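PDB 5U1T: separin from Saccharomyces cerevisiae, which cleaves the Scc1 subunit of cohesin at the onset of anaphase as a caspase-like cysteine protease, held inactive by securin for most of the cell cycle. Local coordinates for residues A[1044-1049]-A[1067-1072]; A[1134-1139]-A[1386-1391]; A[1147-1152]-A[1158-1163]. One frame throughout, in Å; residues are numbered along the deposited sequence.

The three contacts cluster where helices meet a mixed beta sheet, away from the active-site residue Cys1497 (assigned by similarity). Interaction 3 is a beta hairpin of that sheet, and interaction 2 joins the neighbouring strand 1132-1139 of that sheet to helix 1388-1397; their centres lie about 11 Å apart. The two share backbone pairing, with Val1134 O 2.8 Å from Leu1151 N and Thr1136 N 2.9 Å from Ser1149 O, both probable hydrogen bonds. Interaction 1, a pair of helices, has its centre about 11 Å from that of interaction 3 and 14 Å from that of interaction 2. Phe1070 packs on Tyr1388, while Arg1162 lies against the helix carrying Ser1047, tying the helices to the sheet.

Interaction 1. Residues A[1044-1049]-A[1067-1072]; sequences SLSSLT and ITNFSL
Asn1069 and Ser1046 supply the hydrogen bond that joins these two helices: the amide ND2 gives a proton to Ser1046 OG over 2.9 Å. The bond is bent, at 140° about the hydrogen, and the hydroxyl lies 27° out of the amide plane. Ser1046 presents its oxygen with OG anti to the backbone N, and the short serine side chain sets its hydroxyl where the longer Asn1069 amide can reach it across the space between the helices. With an alanine in place of Asn1069, Ser1046 OG would probably lose its amide donor and a gap would open beside Ser1047.

The remaining contacts are van der Waals packing. The other end of the same amide, OD1, rests against Ser1047 CB, so one flat group spans two consecutive serines. Leu1072, one helical turn beyond Asn1069, reaches Ser1046 from a different position: its CD1 lies 3.4 Å from Ser1046 OG and also borders Ser1046 CB.

Other hydroxyls bond chiefly to carbonyls of their own helix. Thr1049 OG1 donates to Leu1045 O at 2.8 Å, nearly in line with the carbonyl bond, and that oxygen also receives a bond from Thr1049 N. Ser1047 OG makes a weak bond to Ser1044 O and, as the exception, another weak one with Arg1162 outside the helix. On the side of Leu1045 and Thr1049, helices 927-946 and 1012-1028 pack through Trp939 and Met1022.

The segment axes approach to 9.8 Å and run at 153° to each other. Helices 1036-1054 and 1062-1072 follow one another in the chain, so this is the antiparallel packing of a helical hairpin, with serines and an asparagine where the two segments meet.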
loop_
_atom_site.group_PDB
_atom_site.type_symbol
_atom_site.label_atom_id
_atom_site.label_comp_id
_atom_site.label_asym_id
_atom_site.label_seq_id
_atom_site.Cartn_x
_atom_site.Cartn_y
_atom_site.Cartn_z
ATOM N N SER A 1044 31.201 22.534 12.192
ATOM C CA SER A 1044 32.486 22.939 11.668
ATOM C C SER A 1044 32.435 24.300 11.029
ATOM O O SER A 1044 33.377 25.047 11.039
ATOM C CB SER A 1044 33.020 21.897 10.711
ATOM O OG SER A 1044 32.008 21.447 9.863
ATOM N N LEU A 1045 31.315 24.587 10.431
ATOM C CA LEU A 1045 31.049 25.887 9.826
ATOM C C LEU A 1045 30.948 26.936 10.912
ATOM O O LEU A 1045 31.247 28.099 10.717
ATOM C CB LEU A 1045 29.740 25.832 9.031
ATOM C CG LEU A 1045 29.544 26.495 7.677
ATOM C CD1 LEU A 1045 30.567 25.994 6.669
ATOM C CD2 LEU A 1045 28.135 26.210 7.188
ATOM N N SER A 1046 30.499 26.497 12.071
ATOM C CA SER A 1046 30.269 27.380 13.185
ATOM C C SER A 1046 31.589 27.744 13.875
ATOM O O SER A 1046 31.803 28.884 14.310
ATOM C CB SER A 1046 29.299 26.716 14.156
ATOM O OG SER A 1046 29.336 27.334 15.419
ATOM N N SER A 1047 32.484 26.772 13.962
ATOM C CA SER A 1047 33.759 27.022 14.582
ATOM C C SER A 1047 34.717 27.714 13.600
ATOM O O SER A 1047 35.569 28.488 14.017
ATOM C CB SER A 1047 34.365 25.726 15.102
ATOM O OG SER A 1047 34.950 25.025 14.031
ATOM N N LEU A 1048 34.584 27.448 12.306
ATOM C CA LEU A 1048 35.390 28.172 11.335
ATOM C C LEU A 1048 35.013 29.652 11.314
ATOM O O LEU A 1048 35.883 30.513 11.261
ATOM C CB LEU A 1048 35.248 27.583 9.938
ATOM C CG LEU A 1048 35.892 28.408 8.822
ATOM C CD1 LEU A 1048 37.384 28.569 9.043
ATOM C CD2 LEU A 1048 35.641 27.785 7.484
ATOM N N THR A 1049 33.722 29.950 11.369
ATOM C CA THR A 1049 33.282 31.333 11.382
ATOM C C THR A 1049 33.794 32.059 12.629
ATOM O O THR A 1049 34.222 33.209 12.558
ATOM C CB THR A 1049 31.740 31.426 11.289
ATOM O OG1 THR A 1049 31.314 30.777 10.091
ATOM C CG2 THR A 1049 31.260 32.889 11.268
ATOM N N ILE A 1067 33.248 28.081 24.356
ATOM C CA ILE A 1067 32.669 27.000 25.148
ATOM C C ILE A 1067 31.477 26.322 24.446
ATOM O O ILE A 1067 31.452 25.091 24.297
ATOM C CB ILE A 1067 32.222 27.512 26.517
ATOM C CG1 ILE A 1067 33.448 27.905 27.338
ATOM C CG2 ILE A 1067 31.400 26.462 27.241
ATOM C CD1 ILE A 1067 33.112 28.478 28.675
ATOM N N THR A 1068 30.501 27.116 24.009
ATOM C CA THR A 1068 29.348 26.536 23.353
ATOM C C THR A 1068 29.811 25.876 22.056
ATOM O O THR A 1068 29.268 24.854 21.659
ATOM C CB THR A 1068 28.210 27.567 23.073
ATOM O OG1 THR A 1068 28.395 28.184 21.799
ATOM C CG2 THR A 1068 28.110 28.632 24.157
ATOM N N ASN A 1069 30.871 26.363 21.459
ATOM C CA ASN A 1069 31.339 25.737 20.253
ATOM C C ASN A 1069 32.036 24.431 20.502
ATOM O O ASN A 1069 31.995 23.536 19.709
ATOM C CB ASN A 1069 32.261 26.665 19.517
ATOM C CG ASN A 1069 31.970 26.696 18.060
ATOM O OD1 ASN A 1069 32.424 25.851 17.328
ATOM N ND2 ASN A 1069 31.185 27.647 17.637
ATOM N N PHE A 1070 32.707 24.332 21.619
ATOM C CA PHE A 1070 33.365 23.086 21.997
ATOM C C PHE A 1070 32.341 21.960 22.172
ATOM O O PHE A 1070 32.543 20.838 21.693
ATOM C CB PHE A 1070 34.167 23.267 23.289
ATOM C CG PHE A 1070 35.658 23.387 23.089
ATOM C CD1 PHE A 1070 36.197 24.371 22.270
ATOM C CD2 PHE A 1070 36.531 22.545 23.767
ATOM C CE1 PHE A 1070 37.579 24.493 22.109
ATOM C CE2 PHE A 1070 37.928 22.672 23.610
ATOM C CZ PHE A 1070 38.435 23.639 22.776
ATOM N N SER A 1071 31.241 22.255 22.856
ATOM C CA SER A 1071 30.234 21.240 23.056
ATOM C C SER A 1071 29.359 21.076 21.816
ATOM O O SER A 1071 28.775 20.019 21.624
ATOM C CB SER A 1071 29.383 21.532 24.296
ATOM O OG SER A 1071 28.976 22.878 24.372
ATOM N N LEU A 1072 29.283 22.085 20.958
ATOM C CA LEU A 1072 28.575 21.919 19.681
ATOM C C LEU A 1072 29.286 20.882 18.813
ATOM O O LEU A 1072 28.643 20.067 18.163
ATOM C CB LEU A 1072 28.468 23.247 18.926
ATOM C CG LEU A 1072 27.474 23.503 17.776
ATOM C CD1 LEU A 1072 27.802 24.801 17.066
ATOM C CD2 LEU A 1072 27.389 22.403 16.753
#

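Interaction 2. Residues A[1134-1139]-A[1386-1391]; sequences VITIDF and PSYVCL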
loop_
_atom_site.group_PDB
_atom_site.type_symbol
_atom_site.label_atom_id
_atom_site.label_comp_id
_atom_site.label_asym_id
_atom_site.label_seq_id
_atom_site.Cartn_x
_atom_site.Cartn_y
_atom_site.Cartn_z
ATOM N N VAL A 1134 43.270 17.064 27.145
ATOM C CA VAL A 1134 42.235 16.413 26.369
ATOM C C VAL A 1134 42.239 17.070 25.005
ATOM O O VAL A 1134 41.911 18.236 24.861
ATOM C CB VAL A 1134 40.866 16.517 27.030
ATOM C CG1 VAL A 1134 39.972 15.422 26.509
ATOM C CG2 VAL A 1134 41.001 16.387 28.533
ATOM N N ILE A 1135 42.658 16.316 24.006
ATOM C CA ILE A 1135 42.921 16.873 22.699
ATOM C C ILE A 1135 42.048 16.188 21.651
ATOM O O ILE A 1135 42.129 14.966 21.477
ATOM C CB ILE A 1135 44.395 16.723 22.343
ATOM C CG1 ILE A 1135 45.232 17.515 23.344
ATOM C CG2 ILE A 1135 44.659 17.181 20.937
ATOM C CD1 ILE A 1135 46.731 17.411 23.150
ATOM N N THR A 1136 41.203 16.965 20.970
ATOM C CA THR A 1136 40.380 16.402 19.904
ATOM C C THR A 1136 41.162 16.460 18.589
ATOM O O THR A 1136 42.012 17.342 18.385
ATOM C CB THR A 1136 39.011 17.123 19.779
ATOM O OG1 THR A 1136 39.215 18.494 19.441
ATOM C CG2 THR A 1136 38.275 17.097 21.103
ATOM N N ILE A 1137 40.917 15.465 17.747
ATOM C CA ILE A 1137 41.487 15.364 16.407
ATOM C C ILE A 1137 40.326 15.103 15.445
ATOM O O ILE A 1137 39.622 14.072 15.515
ATOM C CB ILE A 1137 42.544 14.242 16.284
ATOM C CG1 ILE A 1137 43.599 14.367 17.378
ATOM C CG2 ILE A 1137 43.180 14.232 14.898
ATOM C CD1 ILE A 1137 44.720 13.369 17.250
ATOM N N ASP A 1138 40.103 16.055 14.558
ATOM C CA ASP A 1138 38.906 16.025 13.748
ATOM C C ASP A 1138 39.258 16.474 12.351
ATOM O O ASP A 1138 40.357 16.982 12.103
ATOM C CB ASP A 1138 37.815 16.908 14.357
ATOM C CG ASP A 1138 36.450 16.264 14.300
ATOM O OD1 ASP A 1138 36.076 15.731 13.210
ATOM O OD2 ASP A 1138 35.755 16.269 15.357
ATOM N N PHE A 1139 38.334 16.259 11.429
ATOM C CA PHE A 1139 38.582 16.651 10.063
ATOM C C PHE A 1139 37.459 17.546 9.598
ATOM O O PHE A 1139 36.294 17.289 9.910
ATOM C CB PHE A 1139 38.722 15.427 9.188
ATOM C CG PHE A 1139 38.774 15.737 7.735
ATOM C CD1 PHE A 1139 39.795 16.513 7.217
ATOM C CD2 PHE A 1139 37.810 15.233 6.875
ATOM C CE1 PHE A 1139 39.854 16.783 5.871
ATOM C CE2 PHE A 1139 37.866 15.501 5.527
ATOM C CZ PHE A 1139 38.887 16.274 5.025
ATOM N N PRO A 1386 35.830 8.459 22.453
ATOM C CA PRO A 1386 35.054 8.925 21.293
ATOM C C PRO A 1386 34.361 10.286 21.476
ATOM O O PRO A 1386 33.961 10.862 20.465
ATOM C CB PRO A 1386 34.023 7.807 21.098
ATOM C CG PRO A 1386 33.879 7.170 22.438
ATOM C CD PRO A 1386 35.206 7.297 23.118
ATOM N N SER A 1387 34.249 10.803 22.700
ATOM C CA SER A 1387 33.618 12.112 22.926
ATOM C C SER A 1387 33.798 12.661 24.354
ATOM O O SER A 1387 34.122 11.913 25.268
ATOM C CB SER A 1387 32.124 12.013 22.621
ATOM O OG SER A 1387 31.483 11.206 23.591
ATOM N N TYR A 1388 33.547 13.953 24.561
ATOM C CA TYR A 1388 33.613 14.532 25.912
ATOM C C TYR A 1388 32.615 13.895 26.870
ATOM O O TYR A 1388 32.884 13.774 28.079
ATOM C CB TYR A 1388 33.351 16.044 25.902
ATOM C CG TYR A 1388 34.395 16.885 25.217
ATOM C CD1 TYR A 1388 35.700 16.436 25.083
ATOM C CD2 TYR A 1388 34.070 18.132 24.696
ATOM C CE1 TYR A 1388 36.655 17.199 24.450
ATOM C CE2 TYR A 1388 35.017 18.903 24.058
ATOM C CZ TYR A 1388 36.312 18.432 23.939
ATOM O OH TYR A 1388 37.272 19.192 23.305
ATOM N N VAL A 1389 31.454 13.520 26.338
ATOM C CA VAL A 1389 30.393 12.968 27.167
ATOM C C VAL A 1389 30.780 11.576 27.655
ATOM O O VAL A 1389 30.474 11.204 28.789
ATOM C CB VAL A 1389 29.034 12.913 26.420
ATOM C CG1 VAL A 1389 27.973 12.236 27.291
ATOM C CG2 VAL A 1389 28.575 14.320 26.019
ATOM N N CYS A 1390 31.476 10.821 26.813
ATOM C CA CYS A 1390 31.923 9.493 27.210
ATOM C C CYS A 1390 33.070 9.564 28.241
ATOM O O CYS A 1390 33.072 8.846 29.258
ATOM C CB CYS A 1390 32.364 8.685 25.986
ATOM S SG CYS A 1390 33.040 7.067 26.429
ATOM N N LEU A 1391 34.043 10.428 27.966
ATOM C CA LEU A 1391 35.116 10.659 28.897
ATOM C C LEU A 1391 34.539 11.061 30.257
ATOM O O LEU A 1391 34.885 10.461 31.282
ATOM C CB LEU A 1391 36.076 11.732 28.366
ATOM C CG LEU A 1391 37.271 12.058 29.269
ATOM C CD1 LEU A 1391 38.113 10.809 29.520
ATOM C CD2 LEU A 1391 38.121 13.200 28.699
#
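The phenol ring of Tyr1388 is the flat group of this contact, and Thr1136 CG2 and Val1134 CG1 both approach it obliquely. The threonine methyl sits at the far end of the ring, 3.2 Å from Tyr1388 OH and 3.7 Å from Tyr1388 CZ, the two side chains crossing at about a right angle. Val1134 CG1 is more distant, 4.3 Å from Tyr1388 CE1. Arg1077 of helix 1075-1088 adds a cation-pi contact to the same ring.

Val1134 and Leu1391 meet tip to tip, with CG1 of the valine 3.6 Å from CD2 of the leucine. Leu1391 extends with CG anti to the backbone N (chi1 -180°), which carries its branched end to the strand. Beta-branched Val1134 and Thr1136 suit an extended strand, and as alternate residues they face the same helix.

The helix start is fixed by Ser1387 at the N-cap: its OG accepts a hydrogen bond from Cys1390 N at 3.2 Å. Asp1074 accepts one from Tyr1388 N.

Phe1359 and Val1361 of the adjacent strand continue the apolar surface. Helix 1388-1397, which follows strand 1382-1385, thus lies on one face of a mixed sheet, the layered packing of an alpha/beta fold, here in a sheet separate from the one leading to Cys1497.

Interaction 3. Residues A[1147-1152]-A[1158-1163]; sequences LLSKLE and RTHLRL
Leu1147 lays its CD2 methyl over the centre of the Arg1162 guanidinium, 3.5 Å above the plane, as the two side chains run side by side. The same methyl meets the edge of the His1160 ring. The face of a guanidinium is poorly hydrated and takes a methyl well, because its N-H groups point outward in the plane.

Leu1148 serves the opposite face of the sheet. Its CD1 touches Leu1161 CD1, lying alongside, and Leu1163 CD1, which crosses at about a right angle, each at 3.6 Å. Its backbone pairs with Leu1161 through two hydrogen bonds, Leu1148 N to Leu1161 O and back from Leu1161 N. Leu1148 O also takes a weak bond from His1160 ND1, an atom 2.9 Å from Ser1149 OG in a hydrogen bond. His1160 has CG anti to its backbone nitrogen (chi1 156°), which carries ND1 to both oxygens.

Thr1159, beta-branched and at home in a strand, is gripped by its backbone: Lys1150 N reaches Thr1159 O at 2.8 Å, and Thr1159 N returns a bond to Lys1150 O at 3.2 Å. Phe1244 touches both Leu1148 and Thr1159.

Hydrogen-bonded and non-hydrogen-bonded pairs alternate along this antiparallel beta hairpin, which strands 1132-1139 and 960-962 flank in a mixed sheet.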
loop_
_atom_site.group_PDB
_atom_site.type_symbol
_atom_site.label_atom_id
_atom_site.label_comp_id
_atom_site.label_asym_id
_atom_site.label_seq_id
_atom_site.Cartn_x
_atom_site.Cartn_y
_atom_site.Cartn_z
ATOM N N LEU A 1147 41.834 19.571 12.434
ATOM C CA LEU A 1147 41.245 20.359 13.500
ATOM C C LEU A 1147 41.670 19.823 14.843
ATOM O O LEU A 1147 41.298 18.715 15.216
ATOM C CB LEU A 1147 39.719 20.340 13.417
ATOM C CG LEU A 1147 38.976 20.912 12.217
ATOM C CD1 LEU A 1147 37.498 20.823 12.504
ATOM C CD2 LEU A 1147 39.392 22.348 11.951
ATOM N N LEU A 1148 42.432 20.620 15.580
ATOM C CA LEU A 1148 42.848 20.259 16.919
ATOM C C LEU A 1148 42.171 21.162 17.951
ATOM O O LEU A 1148 42.005 22.351 17.727
ATOM C CB LEU A 1148 44.371 20.362 17.038
ATOM C CG LEU A 1148 45.197 19.721 15.923
ATOM C CD1 LEU A 1148 46.680 19.872 16.216
ATOM C CD2 LEU A 1148 44.832 18.256 15.763
ATOM N N SER A 1149 41.773 20.594 19.080
ATOM C CA SER A 1149 41.375 21.403 20.226
ATOM C C SER A 1149 41.991 20.790 21.452
ATOM O O SER A 1149 42.336 19.612 21.451
ATOM C CB SER A 1149 39.857 21.469 20.374
ATOM O OG SER A 1149 39.280 22.066 19.234
ATOM N N LYS A 1150 42.133 21.581 22.499
ATOM C CA LYS A 1150 42.775 21.093 23.705
ATOM C C LYS A 1150 42.043 21.647 24.896
ATOM O O LYS A 1150 41.562 22.774 24.885
ATOM C CB LYS A 1150 44.254 21.483 23.771
ATOM C CG LYS A 1150 45.042 20.737 24.839
ATOM C CD LYS A 1150 46.238 21.552 25.338
ATOM C CE LYS A 1150 47.207 21.906 24.216
ATOM N NZ LYS A 1150 48.102 23.074 24.510
ATOM N N LEU A 1151 41.965 20.827 25.929
ATOM C CA LEU A 1151 41.246 21.168 27.130
ATOM C C LEU A 1151 42.151 20.888 28.323
ATOM O O LEU A 1151 42.436 19.734 28.631
ATOM C CB LEU A 1151 39.965 20.360 27.191
ATOM C CG LEU A 1151 38.825 20.877 28.046
ATOM C CD1 LEU A 1151 37.493 20.518 27.392
ATOM C CD2 LEU A 1151 38.926 20.314 29.461
ATOM N N GLU A 1152 42.633 21.949 28.963
ATOM C CA GLU A 1152 43.527 21.813 30.109
ATOM C C GLU A 1152 42.770 22.099 31.401
ATOM O O GLU A 1152 42.703 23.245 31.835
ATOM C CB GLU A 1152 44.735 22.753 29.976
ATOM C CG GLU A 1152 45.678 22.427 28.824
ATOM C CD GLU A 1152 46.456 23.652 28.325
ATOM O OE1 GLU A 1152 45.843 24.565 27.728
ATOM O OE2 GLU A 1152 47.690 23.703 28.525
ATOM N N ARG A 1158 41.218 26.653 27.253
ATOM C CA ARG A 1158 40.626 26.059 26.082
ATOM C C ARG A 1158 41.220 26.658 24.851
ATOM O O ARG A 1158 41.097 27.834 24.634
ATOM C CB ARG A 1158 39.167 26.424 26.051
ATOM C CG ARG A 1158 38.214 25.271 26.189
ATOM C CD ARG A 1158 36.832 25.802 26.485
ATOM N NE ARG A 1158 36.232 25.133 27.620
ATOM C CZ ARG A 1158 35.802 25.762 28.695
ATOM N NH1 ARG A 1158 35.266 25.087 29.681
ATOM N NH2 ARG A 1158 35.906 27.065 28.774
ATOM N N THR A 1159 41.830 25.850 24.014
ATOM C CA THR A 1159 42.420 26.379 22.790
ATOM C C THR A 1159 42.150 25.441 21.634
ATOM O O THR A 1159 41.886 24.263 21.825
ATOM C CB THR A 1159 43.941 26.612 22.937
ATOM O OG1 THR A 1159 44.606 25.364 23.137
ATOM C CG2 THR A 1159 44.220 27.493 24.132
ATOM N N HIS A 1160 42.227 25.962 20.425
ATOM C CA HIS A 1160 41.811 25.205 19.256
ATOM C C HIS A 1160 42.603 25.722 18.081
ATOM O O HIS A 1160 42.918 26.892 18.067
ATOM C CB HIS A 1160 40.303 25.372 19.046
ATOM C CG HIS A 1160 39.847 25.148 17.638
ATOM N ND1 HIS A 1160 39.706 23.894 17.086
ATOM C CD2 HIS A 1160 39.484 26.024 16.670
ATOM C CE1 HIS A 1160 39.284 24.006 15.840
ATOM N NE2 HIS A 1160 39.141 25.287 15.561
ATOM N N LEU A 1161 42.965 24.892 17.112
ATOM C CA LEU A 1161 43.584 25.469 15.925
ATOM C C LEU A 1161 43.298 24.733 14.622
ATOM O O LEU A 1161 43.083 23.534 14.622
ATOM C CB LEU A 1161 45.099 25.609 16.133
ATOM C CG LEU A 1161 45.983 24.528 16.728
ATOM C CD1 LEU A 1161 46.002 23.358 15.775
ATOM C CD2 LEU A 1161 47.383 25.067 16.949
ATOM N N ARG A 1162 43.282 25.462 13.507
ATOM C CA ARG A 1162 42.902 24.879 12.220
ATOM C C ARG A 1162 44.120 24.729 11.336
ATOM O O ARG A 1162 44.817 25.696 11.056
ATOM C CB ARG A 1162 41.837 25.732 11.523
ATOM C CG ARG A 1162 40.624 25.987 12.378
ATOM C CD ARG A 1162 39.513 26.674 11.605
ATOM N NE ARG A 1162 38.244 25.957 11.755
ATOM C CZ ARG A 1162 37.730 25.170 10.807
ATOM N NH1 ARG A 1162 38.386 25.029 9.651
ATOM N NH2 ARG A 1162 36.568 24.522 11.012
ATOM N N LEU A 1163 44.381 23.503 10.902
ATOM C CA LEU A 1163 45.558 23.204 10.089
ATOM C C LEU A 1163 45.142 22.890 8.663
ATOM O O LEU A 1163 44.382 21.956 8.436
ATOM C CB LEU A 1163 46.337 22.033 10.687
ATOM C CG LEU A 1163 46.560 22.116 12.201
ATOM C CD1 LEU A 1163 47.148 20.837 12.748
ATOM C CD2 LEU A 1163 47.457 23.289 12.514
#